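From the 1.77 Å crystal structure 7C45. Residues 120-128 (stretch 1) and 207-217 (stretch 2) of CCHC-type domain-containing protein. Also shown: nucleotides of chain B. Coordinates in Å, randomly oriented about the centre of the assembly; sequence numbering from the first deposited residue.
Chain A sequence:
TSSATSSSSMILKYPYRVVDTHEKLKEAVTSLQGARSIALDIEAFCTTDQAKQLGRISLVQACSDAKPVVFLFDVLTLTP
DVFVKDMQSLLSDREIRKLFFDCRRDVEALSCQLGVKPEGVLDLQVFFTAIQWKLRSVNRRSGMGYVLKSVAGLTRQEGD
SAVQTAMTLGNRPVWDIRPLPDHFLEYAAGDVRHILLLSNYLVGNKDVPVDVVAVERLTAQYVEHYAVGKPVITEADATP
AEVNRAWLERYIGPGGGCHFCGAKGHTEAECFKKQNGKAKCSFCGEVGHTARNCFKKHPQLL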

# COMPACT_ATOMS: atom_id res chain seq x y z
N GLY A 120 13.38 -7.82 -1.91
CA GLY A 120 12.22 -8.55 -2.37
C GLY A 120 10.94 -7.79 -2.10
O GLY A 120 10.02 -8.31 -1.48
N VAL A 121 10.87 -6.54 -2.53
CA VAL A 121 9.78 -5.65 -2.16
C VAL A 121 8.87 -5.45 -3.36
O VAL A 121 9.34 -5.39 -4.50
CB VAL A 121 10.33 -4.29 -1.65
CG1 VAL A 121 9.19 -3.32 -1.33
CG2 VAL A 121 11.17 -4.45 -0.39
N LEU A 122 7.57 -5.37 -3.12
CA LEU A 122 6.60 -5.07 -4.16
C LEU A 122 5.64 -4.04 -3.62
O LEU A 122 4.97 -4.29 -2.62
CB LEU A 122 5.84 -6.33 -4.58
CG LEU A 122 4.80 -6.13 -5.67
CD1 LEU A 122 5.50 -5.69 -6.93
CD2 LEU A 122 4.10 -7.47 -5.93
N ASP A 123 5.56 -2.88 -4.28
CA ASP A 123 4.74 -1.77 -3.83
C ASP A 123 3.44 -1.80 -4.62
O ASP A 123 3.43 -1.56 -5.83
CB ASP A 123 5.49 -0.45 -4.01
CG ASP A 123 4.73 0.75 -3.48
OD1 ASP A 123 3.50 0.75 -3.43
OD2 ASP A 123 5.41 1.74 -3.13
N LEU A 124 2.34 -2.13 -3.95
CA LEU A 124 1.09 -2.34 -4.68
C LEU A 124 0.49 -1.02 -5.16
O LEU A 124 -0.25 -1.00 -6.16
CB LEU A 124 0.10 -3.09 -3.81
CG LEU A 124 0.48 -4.54 -3.48
CD1 LEU A 124 -0.69 -5.21 -2.75
CD2 LEU A 124 0.90 -5.34 -4.73
N GLN A 125 0.78 0.09 -4.48
CA GLN A 125 0.35 1.38 -5.03
C GLN A 125 1.02 1.63 -6.36
O GLN A 125 0.37 2.03 -7.34
CB GLN A 125 0.68 2.51 -4.06
CG GLN A 125 0.09 3.85 -4.49
CD GLN A 125 0.61 5.01 -3.64
OE1 GLN A 125 1.80 5.23 -3.55
NE2 GLN A 125 -0.31 5.72 -2.99
N VAL A 126 2.34 1.39 -6.42
CA VAL A 126 3.08 1.51 -7.68
C VAL A 126 2.52 0.55 -8.73
O VAL A 126 2.37 0.91 -9.90
CB VAL A 126 4.58 1.27 -7.44
CG1 VAL A 126 5.35 1.26 -8.73
CG2 VAL A 126 5.14 2.37 -6.53
N PHE A 127 2.20 -0.69 -8.32
CA PHE A 127 1.57 -1.66 -9.23
C PHE A 127 0.32 -1.05 -9.87
O PHE A 127 0.16 -1.06 -11.10
CB PHE A 127 1.22 -2.95 -8.48
CG PHE A 127 1.29 -4.21 -9.33
CD1 PHE A 127 0.77 -4.24 -10.60
CD2 PHE A 127 1.90 -5.35 -8.84
CE1 PHE A 127 0.82 -5.41 -11.38
CE2 PHE A 127 1.99 -6.52 -9.61
CZ PHE A 127 1.45 -6.54 -10.89
N PHE A 128 -0.56 -0.48 -9.04
CA PHE A 128 -1.78 0.10 -9.58
C PHE A 128 -1.47 1.27 -10.50
O PHE A 128 -2.07 1.40 -11.57
CB PHE A 128 -2.71 0.54 -8.45
CG PHE A 128 -4.08 0.98 -8.92
CD1 PHE A 128 -5.04 0.04 -9.24
CD2 PHE A 128 -4.38 2.32 -9.06
CE1 PHE A 128 -6.29 0.44 -9.68
CE2 PHE A 128 -5.64 2.72 -9.49
CZ PHE A 128 -6.59 1.79 -9.79
P U B 8 -4.01 11.76 -1.92
OP1 U B 8 -3.62 13.17 -1.67
OP2 U B 8 -4.77 11.46 -3.16
O5' U B 8 -2.68 10.92 -1.81
C5' U B 8 -2.49 9.75 -2.58
C4' U B 8 -1.19 9.09 -2.22
O4' U B 8 -0.10 10.01 -2.47
C3' U B 8 -1.00 8.70 -0.77
O3' U B 8 -1.63 7.47 -0.48
C2' U B 8 0.51 8.65 -0.63
O2' U B 8 1.03 7.45 -1.21
C1' U B 8 0.92 9.82 -1.53
N1 U B 8 1.08 11.09 -0.79
C2 U B 8 2.26 11.30 -0.13
O2 U B 8 3.13 10.46 -0.09
N3 U B 8 2.35 12.52 0.51
C4 U B 8 1.39 13.51 0.49
O4 U B 8 1.58 14.57 1.09
C5 U B 8 0.20 13.21 -0.25
C6 U B 8 0.09 12.03 -0.86
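Stretch 2 207-217: DVPVDVVAVER

The contact between the two stretches is centred on Phe127 and Val215. Val215 directs its CA-to-CB bond toward stretch 1 and, with chi1 in the t well, lays CG2 over one face of the Phe127 ring, 3.9 Å from the ring centroid and only 8° off its normal, a CH-pi contact. Its other methyl packs against the turn from strand to helix: Val215 CG1 lies 3.6 Å from Leu122 CD1, 3.8 Å from Phe127 CA and 4.3 Å from Val126 CG1. One valine thus bridges the strand, residues 121-123, and the first turn of the helix that begins at Leu124.

Around the ring, the residues leading into the second helix and its first residue, Val212, add further contacts. Val212 CG1 approaches Phe127 CZ at 3.6 Å, near the ring plane, and Val210 O also lies at the edge, 3.8 Å from Phe127 CE1. Val208 CG1, 3.8 Å from Phe127 CE1, approaches obliquely. Val208 and Val210 have extended backbones (phi/psi -86/132° and -116/139°), and the chain becomes helical from Val212 onward. That helix runs at 100° to the strand, with a closest axial approach of 7.5 Å, and at 123° to the helix of stretch 1, whose axis comes no nearer than 9.8 Å.

Toward the strand, Leu122 and Glu216 are in register, their CA atoms 5.2 Å apart. Leu122 CD1 reaches Glu216 CG at 4.0 Å, so the aliphatic part of the glutamate extends the apolar surface. Beyond it the contact becomes polar. No direct hydrogen bond joins the stretches; instead water 1 donates to both Val121 O (3.0 Å) and Glu216 O (3.1 Å), linking two carbonyl oxygens that cannot bond to each other. The same water lies 3.0 Å from Arg217 NH1.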

# COMPACT_ATOMS: atom_id res chain seq x y z
N ASP A 207 -4.57 -11.99 -16.05
CA ASP A 207 -5.23 -10.94 -16.81
C ASP A 207 -4.89 -9.52 -16.34
O ASP A 207 -5.56 -8.57 -16.76
CB ASP A 207 -6.74 -11.17 -16.78
CG ASP A 207 -7.14 -12.53 -17.36
OD1 ASP A 207 -7.05 -13.54 -16.63
OD2 ASP A 207 -7.52 -12.59 -18.55
N VAL A 208 -3.89 -9.34 -15.49
CA VAL A 208 -3.39 -8.00 -15.17
C VAL A 208 -2.35 -7.67 -16.24
O VAL A 208 -1.48 -8.50 -16.50
CB VAL A 208 -2.81 -7.93 -13.74
CG1 VAL A 208 -2.00 -6.65 -13.52
CG2 VAL A 208 -3.93 -7.99 -12.75
N PRO A 209 -2.40 -6.50 -16.87
CA PRO A 209 -1.57 -6.23 -18.06
C PRO A 209 -0.15 -5.74 -17.80
O PRO A 209 0.55 -5.42 -18.77
CB PRO A 209 -2.38 -5.15 -18.76
CG PRO A 209 -2.98 -4.39 -17.67
CD PRO A 209 -3.28 -5.36 -16.57
N VAL A 210 0.29 -5.65 -16.55
CA VAL A 210 1.67 -5.32 -16.21
C VAL A 210 2.28 -6.51 -15.49
O VAL A 210 1.61 -7.15 -14.67
CB VAL A 210 1.74 -4.05 -15.35
CG1 VAL A 210 3.17 -3.72 -15.01
CG2 VAL A 210 1.10 -2.89 -16.12
N ASP A 211 3.53 -6.82 -15.82
CA ASP A 211 4.23 -7.98 -15.26
C ASP A 211 4.67 -7.70 -13.83
O ASP A 211 5.20 -6.63 -13.53
CB ASP A 211 5.47 -8.31 -16.11
CG ASP A 211 5.12 -8.76 -17.53
OD1 ASP A 211 4.16 -9.53 -17.68
OD2 ASP A 211 5.83 -8.36 -18.48
N VAL A 212 4.46 -8.67 -12.93
CA VAL A 212 4.86 -8.47 -11.55
C VAL A 212 6.37 -8.25 -11.44
O VAL A 212 6.83 -7.46 -10.61
CB VAL A 212 4.40 -9.65 -10.68
CG1 VAL A 212 2.92 -9.87 -10.87
CG2 VAL A 212 5.11 -10.89 -11.07
N VAL A 213 7.16 -8.90 -12.29
CA VAL A 213 8.61 -8.74 -12.25
C VAL A 213 9.00 -7.30 -12.56
O VAL A 213 9.90 -6.72 -11.93
CB VAL A 213 9.27 -9.72 -13.23
CG1 VAL A 213 10.71 -9.36 -13.39
CG2 VAL A 213 9.15 -11.14 -12.74
N ALA A 214 8.31 -6.69 -13.53
CA ALA A 214 8.58 -5.30 -13.86
C ALA A 214 8.32 -4.40 -12.66
O ALA A 214 9.11 -3.50 -12.36
CB ALA A 214 7.71 -4.84 -15.03
N VAL A 215 7.22 -4.63 -11.96
CA VAL A 215 6.90 -3.79 -10.81
C VAL A 215 7.85 -4.08 -9.65
O VAL A 215 8.18 -3.19 -8.86
CB VAL A 215 5.43 -3.97 -10.40
CG1 VAL A 215 5.08 -3.02 -9.28
CG2 VAL A 215 4.51 -3.71 -11.60
N GLU A 216 8.31 -5.32 -9.54
CA GLU A 216 9.31 -5.63 -8.51
C GLU A 216 10.57 -4.82 -8.75
O GLU A 216 11.16 -4.27 -7.81
CB GLU A 216 9.62 -7.13 -8.49
CG GLU A 216 8.59 -8.00 -7.80
CD GLU A 216 8.96 -9.49 -7.84
OE1 GLU A 216 9.63 -9.91 -8.78
OE2 GLU A 216 8.62 -10.22 -6.89
N ARG A 217 11.01 -4.75 -10.01
CA ARG A 217 12.22 -4.00 -10.35
C ARG A 217 12.00 -2.51 -10.11
O ARG A 217 12.88 -1.82 -9.57
CB ARG A 217 12.63 -4.28 -11.80
CG ARG A 217 13.09 -5.71 -12.04
CD ARG A 217 14.27 -6.07 -11.17
NE ARG A 217 13.86 -6.61 -9.87
CZ ARG A 217 14.50 -6.41 -8.72
NH1 ARG A 217 14.03 -6.96 -7.60
NH2 ARG A 217 15.60 -5.68 -8.68
O HOH W 1 12.10 -6.02 -5.48